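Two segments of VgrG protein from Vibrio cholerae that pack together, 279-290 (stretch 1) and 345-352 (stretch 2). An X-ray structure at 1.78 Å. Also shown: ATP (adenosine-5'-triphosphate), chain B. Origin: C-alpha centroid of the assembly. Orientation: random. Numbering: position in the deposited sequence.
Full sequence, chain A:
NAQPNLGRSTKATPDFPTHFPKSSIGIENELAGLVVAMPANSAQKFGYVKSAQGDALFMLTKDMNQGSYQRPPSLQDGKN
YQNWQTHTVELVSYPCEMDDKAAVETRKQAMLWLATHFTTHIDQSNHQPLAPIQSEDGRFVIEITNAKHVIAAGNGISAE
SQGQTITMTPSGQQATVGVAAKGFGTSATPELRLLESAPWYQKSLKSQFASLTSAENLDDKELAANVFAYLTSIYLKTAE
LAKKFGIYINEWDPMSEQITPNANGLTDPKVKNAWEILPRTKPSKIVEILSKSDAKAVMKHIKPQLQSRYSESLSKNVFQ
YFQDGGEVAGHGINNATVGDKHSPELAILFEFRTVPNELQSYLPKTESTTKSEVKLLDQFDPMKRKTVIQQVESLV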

# COMPACT_ATOMS: atom_id res chain seq x y z
N PRO A 279 -0.43 -4.22 -7.47
CA PRO A 279 0.87 -4.79 -7.07
C PRO A 279 1.71 -3.74 -6.34
O PRO A 279 1.77 -2.58 -6.77
CB PRO A 279 1.50 -5.17 -8.41
CG PRO A 279 0.31 -5.37 -9.34
CD PRO A 279 -0.61 -4.25 -8.93
N ARG A 280 2.28 -4.11 -5.19
CA ARG A 280 3.07 -3.19 -4.36
C ARG A 280 4.53 -3.56 -4.32
O ARG A 280 5.31 -2.89 -3.64
CB ARG A 280 2.50 -3.12 -2.92
CG ARG A 280 1.15 -2.44 -2.81
CD ARG A 280 1.19 -0.91 -2.91
NE ARG A 280 2.01 -0.29 -1.88
CZ ARG A 280 3.21 0.25 -2.10
NH1 ARG A 280 3.73 0.24 -3.32
NH2 ARG A 280 3.89 0.80 -1.11
N THR A 281 4.93 -4.63 -5.03
CA THR A 281 6.31 -5.09 -5.02
C THR A 281 6.88 -4.92 -6.41
O THR A 281 6.18 -5.18 -7.40
CB THR A 281 6.40 -6.54 -4.49
OG1 THR A 281 5.84 -6.59 -3.18
CG2 THR A 281 7.84 -7.09 -4.46
N LYS A 282 8.14 -4.48 -6.48
CA LYS A 282 8.88 -4.30 -7.73
C LYS A 282 8.83 -5.61 -8.55
O LYS A 282 9.30 -6.64 -8.07
CB LYS A 282 10.34 -3.90 -7.42
CG LYS A 282 11.25 -3.67 -8.63
CD LYS A 282 12.71 -3.42 -8.20
CE LYS A 282 12.94 -2.07 -7.54
NZ LYS A 282 14.38 -1.85 -7.23
N PRO A 283 8.24 -5.58 -9.77
CA PRO A 283 8.12 -6.81 -10.57
C PRO A 283 9.42 -7.59 -10.78
O PRO A 283 9.41 -8.81 -10.68
CB PRO A 283 7.51 -6.31 -11.89
CG PRO A 283 6.68 -5.16 -11.47
CD PRO A 283 7.55 -4.46 -10.45
N SER A 284 10.54 -6.88 -11.03
CA SER A 284 11.83 -7.53 -11.29
C SER A 284 12.35 -8.43 -10.14
O SER A 284 13.15 -9.32 -10.41
CB SER A 284 12.88 -6.50 -11.71
OG SER A 284 13.23 -5.66 -10.63
N LYS A 285 11.84 -8.24 -8.90
CA LYS A 285 12.25 -9.06 -7.75
C LYS A 285 11.86 -10.54 -7.93
O LYS A 285 12.61 -11.42 -7.49
CB LYS A 285 11.66 -8.52 -6.44
CG LYS A 285 12.22 -7.17 -5.96
CD LYS A 285 13.66 -7.22 -5.40
CE LYS A 285 13.78 -7.86 -4.03
NZ LYS A 285 15.18 -7.84 -3.54
N ILE A 286 10.71 -10.81 -8.57
CA ILE A 286 10.23 -12.18 -8.78
C ILE A 286 11.17 -13.11 -9.56
O ILE A 286 11.17 -14.31 -9.32
CB ILE A 286 8.74 -12.26 -9.23
CG1 ILE A 286 8.08 -13.59 -8.76
CG2 ILE A 286 8.61 -12.03 -10.74
CD1 ILE A 286 6.60 -13.72 -8.98
N VAL A 287 11.99 -12.53 -10.47
CA VAL A 287 12.98 -13.26 -11.29
C VAL A 287 13.96 -14.06 -10.40
O VAL A 287 14.39 -15.15 -10.79
CB VAL A 287 13.67 -12.27 -12.29
CG1 VAL A 287 15.14 -12.58 -12.52
CG2 VAL A 287 12.91 -12.24 -13.60
N GLU A 288 14.22 -13.54 -9.18
CA GLU A 288 15.10 -14.15 -8.17
C GLU A 288 14.61 -15.51 -7.66
O GLU A 288 15.42 -16.28 -7.14
CB GLU A 288 15.33 -13.18 -6.99
CG GLU A 288 16.01 -11.87 -7.38
CD GLU A 288 16.00 -10.73 -6.38
OE1 GLU A 288 15.57 -10.94 -5.22
OE2 GLU A 288 16.43 -9.62 -6.75
N ILE A 289 13.30 -15.83 -7.79
CA ILE A 289 12.78 -17.11 -7.32
C ILE A 289 13.09 -18.26 -8.30
O ILE A 289 12.88 -19.42 -7.95
CB ILE A 289 11.29 -17.08 -6.88
CG1 ILE A 289 10.30 -17.14 -8.07
CG2 ILE A 289 11.00 -15.90 -5.91
CD1 ILE A 289 8.86 -17.43 -7.68
N LEU A 290 13.57 -17.92 -9.51
CA LEU A 290 13.91 -18.88 -10.56
C LEU A 290 15.43 -19.01 -10.72
O LEU A 290 16.17 -18.14 -10.27
CB LEU A 290 13.33 -18.40 -11.92
CG LEU A 290 11.83 -18.12 -12.00
CD1 LEU A 290 11.49 -17.36 -13.27
CD2 LEU A 290 11.03 -19.40 -11.94
N GLU A 345 11.94 -16.58 1.89
CA GLU A 345 11.52 -16.55 0.49
C GLU A 345 10.82 -15.25 0.19
O GLU A 345 10.23 -14.65 1.08
CB GLU A 345 10.60 -17.73 0.19
CG GLU A 345 11.35 -19.05 0.24
CD GLU A 345 10.43 -20.24 0.16
OE1 GLU A 345 9.76 -20.55 1.17
OE2 GLU A 345 10.36 -20.85 -0.93
N LEU A 346 10.90 -14.82 -1.07
CA LEU A 346 10.29 -13.56 -1.48
C LEU A 346 8.79 -13.52 -1.26
O LEU A 346 8.07 -14.46 -1.62
CB LEU A 346 10.62 -13.26 -2.96
CG LEU A 346 9.93 -12.05 -3.60
CD1 LEU A 346 10.48 -10.72 -3.08
CD2 LEU A 346 10.07 -12.09 -5.11
N ALA A 347 8.32 -12.42 -0.65
CA ALA A 347 6.91 -12.14 -0.49
C ALA A 347 6.59 -11.01 -1.45
O ALA A 347 7.41 -10.10 -1.63
CB ALA A 347 6.60 -11.71 0.95
N ILE A 348 5.43 -11.08 -2.08
CA ILE A 348 4.93 -10.04 -2.98
C ILE A 348 3.64 -9.51 -2.42
O ILE A 348 2.81 -10.29 -1.93
CB ILE A 348 4.87 -10.46 -4.48
CG1 ILE A 348 4.03 -11.75 -4.68
CG2 ILE A 348 6.31 -10.57 -5.05
CD1 ILE A 348 3.83 -12.20 -6.19
N LEU A 349 3.48 -8.18 -2.43
CA LEU A 349 2.36 -7.51 -1.79
C LEU A 349 1.37 -6.87 -2.71
O LEU A 349 1.73 -6.42 -3.79
CB LEU A 349 2.90 -6.47 -0.79
CG LEU A 349 3.25 -7.03 0.60
CD1 LEU A 349 4.50 -7.93 0.58
CD2 LEU A 349 3.45 -5.93 1.54
N PHE A 350 0.10 -6.80 -2.27
CA PHE A 350 -0.98 -6.26 -3.09
C PHE A 350 -1.91 -5.41 -2.29
O PHE A 350 -2.37 -5.83 -1.22
CB PHE A 350 -1.76 -7.40 -3.78
CG PHE A 350 -0.87 -8.29 -4.61
CD1 PHE A 350 -0.60 -7.97 -5.94
CD2 PHE A 350 -0.25 -9.40 -4.06
CE1 PHE A 350 0.27 -8.75 -6.70
CE2 PHE A 350 0.62 -10.19 -4.82
CZ PHE A 350 0.88 -9.85 -6.13
N GLU A 351 -2.23 -4.22 -2.82
CA GLU A 351 -3.12 -3.29 -2.15
C GLU A 351 -4.52 -3.36 -2.74
O GLU A 351 -4.71 -3.14 -3.95
CB GLU A 351 -2.55 -1.86 -2.27
CG GLU A 351 -3.42 -0.79 -1.65
CD GLU A 351 -2.91 0.63 -1.83
OE1 GLU A 351 -1.67 0.83 -1.78
OE2 GLU A 351 -3.74 1.55 -1.96
N PHE A 352 -5.51 -3.63 -1.89
CA PHE A 352 -6.92 -3.64 -2.27
C PHE A 352 -7.38 -2.19 -2.13
O PHE A 352 -7.54 -1.70 -1.01
CB PHE A 352 -7.73 -4.58 -1.37
CG PHE A 352 -7.44 -6.04 -1.66
CD1 PHE A 352 -6.31 -6.66 -1.12
CD2 PHE A 352 -8.28 -6.79 -2.47
CE1 PHE A 352 -6.03 -8.00 -1.40
CE2 PHE A 352 -8.02 -8.14 -2.73
CZ PHE A 352 -6.89 -8.73 -2.20
PG ATP B . 2.00 4.10 -1.52
O1G ATP B . 0.84 3.30 -2.02
O2G ATP B . 3.24 3.79 -2.31
O3G ATP B . 1.74 5.58 -1.60
PB ATP B . 3.18 4.00 1.10
O1B ATP B . 4.56 4.06 0.58
O2B ATP B . 2.83 5.35 1.69
O3B ATP B . 2.22 3.67 0.01
PA ATP B . 3.63 1.50 2.35
O1A ATP B . 4.42 1.20 1.13
O2A ATP B . 4.59 1.45 3.54
O3A ATP B . 3.07 2.88 2.24
O5' ATP B . 2.46 0.42 2.48
C5' ATP B . 1.76 0.40 3.74
C4' ATP B . 0.78 -0.74 3.83
O4' ATP B . 1.46 -2.01 3.59
C3' ATP B . 0.14 -0.89 5.21
O3' ATP B . -1.21 -1.35 5.14
C2' ATP B . 1.05 -1.91 5.88
O2' ATP B . 0.50 -2.52 7.03
C1' ATP B . 1.25 -2.86 4.71
N9 ATP B . 2.36 -3.81 4.82
C8 ATP B . 3.68 -3.52 5.00
N7 ATP B . 4.45 -4.59 5.05
C5 ATP B . 3.56 -5.65 4.91
C6 ATP B . 3.74 -7.05 4.86
N6 ATP B . 4.92 -7.65 4.97
N1 ATP B . 2.63 -7.81 4.69
C2 ATP B . 1.44 -7.21 4.56
N3 ATP B . 1.16 -5.92 4.58
C4 ATP B . 2.26 -5.17 4.76
O HOH W 1 -0.13 -0.60 0.37
O HOH W 2 3.38 -7.14 -5.97

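Stretch 2 is an extended strand, and stretch 1 meets it in two ways: its first residues run antiparallel alongside the strand, and the turns that follow, helical in their backbone angles, lay apolar side chains against the first part of stretch 2. Together they bury about 530 Å² of surface.

At the start of stretch 2, Glu345 keeps its carboxylate clear of stretch 1, and the packing begins with Leu346. Its side chain points toward stretch 1 and loses more area to the contact than any other residue. Leu346 CD2 lies 3.5 Å from the backbone O of Lys285 and 3.7 Å from CA of Ile286, while Leu346 CB meets CG2 of Ile289 at 4.0 Å. A branched leucine suits this place: its methyl CD2 lies against Lys285 and Ile286 while its CB meets Ile289. Lys285 lends the contact its aliphatic base, but its end leads away, where Lys285 NZ forms a salt bridge with OE1 of Glu288 at 3.5 Å.

Ala347 points away and contributes little. Ile348 resumes the apolar contact: Ile348 CD1 is 4.2 Å from CD1 of Ile286, and Ile348 CG2 is 3.8 Å from CG2 of Thr281. Threonine serves two purposes here, offering a methyl to isoleucine and a hydroxyl to the neighbouring backbone.

That hydroxyl accepts a hydrogen bond from Leu349, Leu349 N to Thr281 OG1 2.9 Å. A side chain thus takes the role that a backbone carbonyl would play in a regular sheet. The carbonyl of Leu349 is also satisfied: Arg280 N donates to Leu349 O at 2.8 Å, and water 2 bridges the same oxygen (2.8 Å) to Thr281 N (3.1 Å). Leu349 meanwhile packs Leu349 CB 4.0 Å from CB of Arg280 and brings Leu349 CD2 to 3.4 Å from C5 of the ATP adenine.

Phe350 pairs with Pro279 in an antiparallel, non-hydrogen-bonded bridge, their CA atoms 4.6 Å apart. Proline, which has no amide hydrogen to give, fits such a position well. Both side chains lie on the same face of the sheet, and Phe350 CE1 approaches CB of Pro279 at 4.2 Å.

Glu351 brings charge to the end of the contact. Glu351 OE1 lies 3.8 Å from NE of Arg280, a long salt bridge, and water 1 also links the two, accepting from Arg280 NE (3.1 Å) and lying 3.0 Å from Glu351 OE1. Arg280 NH2 also reaches O1A of ATP in a very short 2.3 Å hydrogen bond, and O2G lies over one face of the guanidinium.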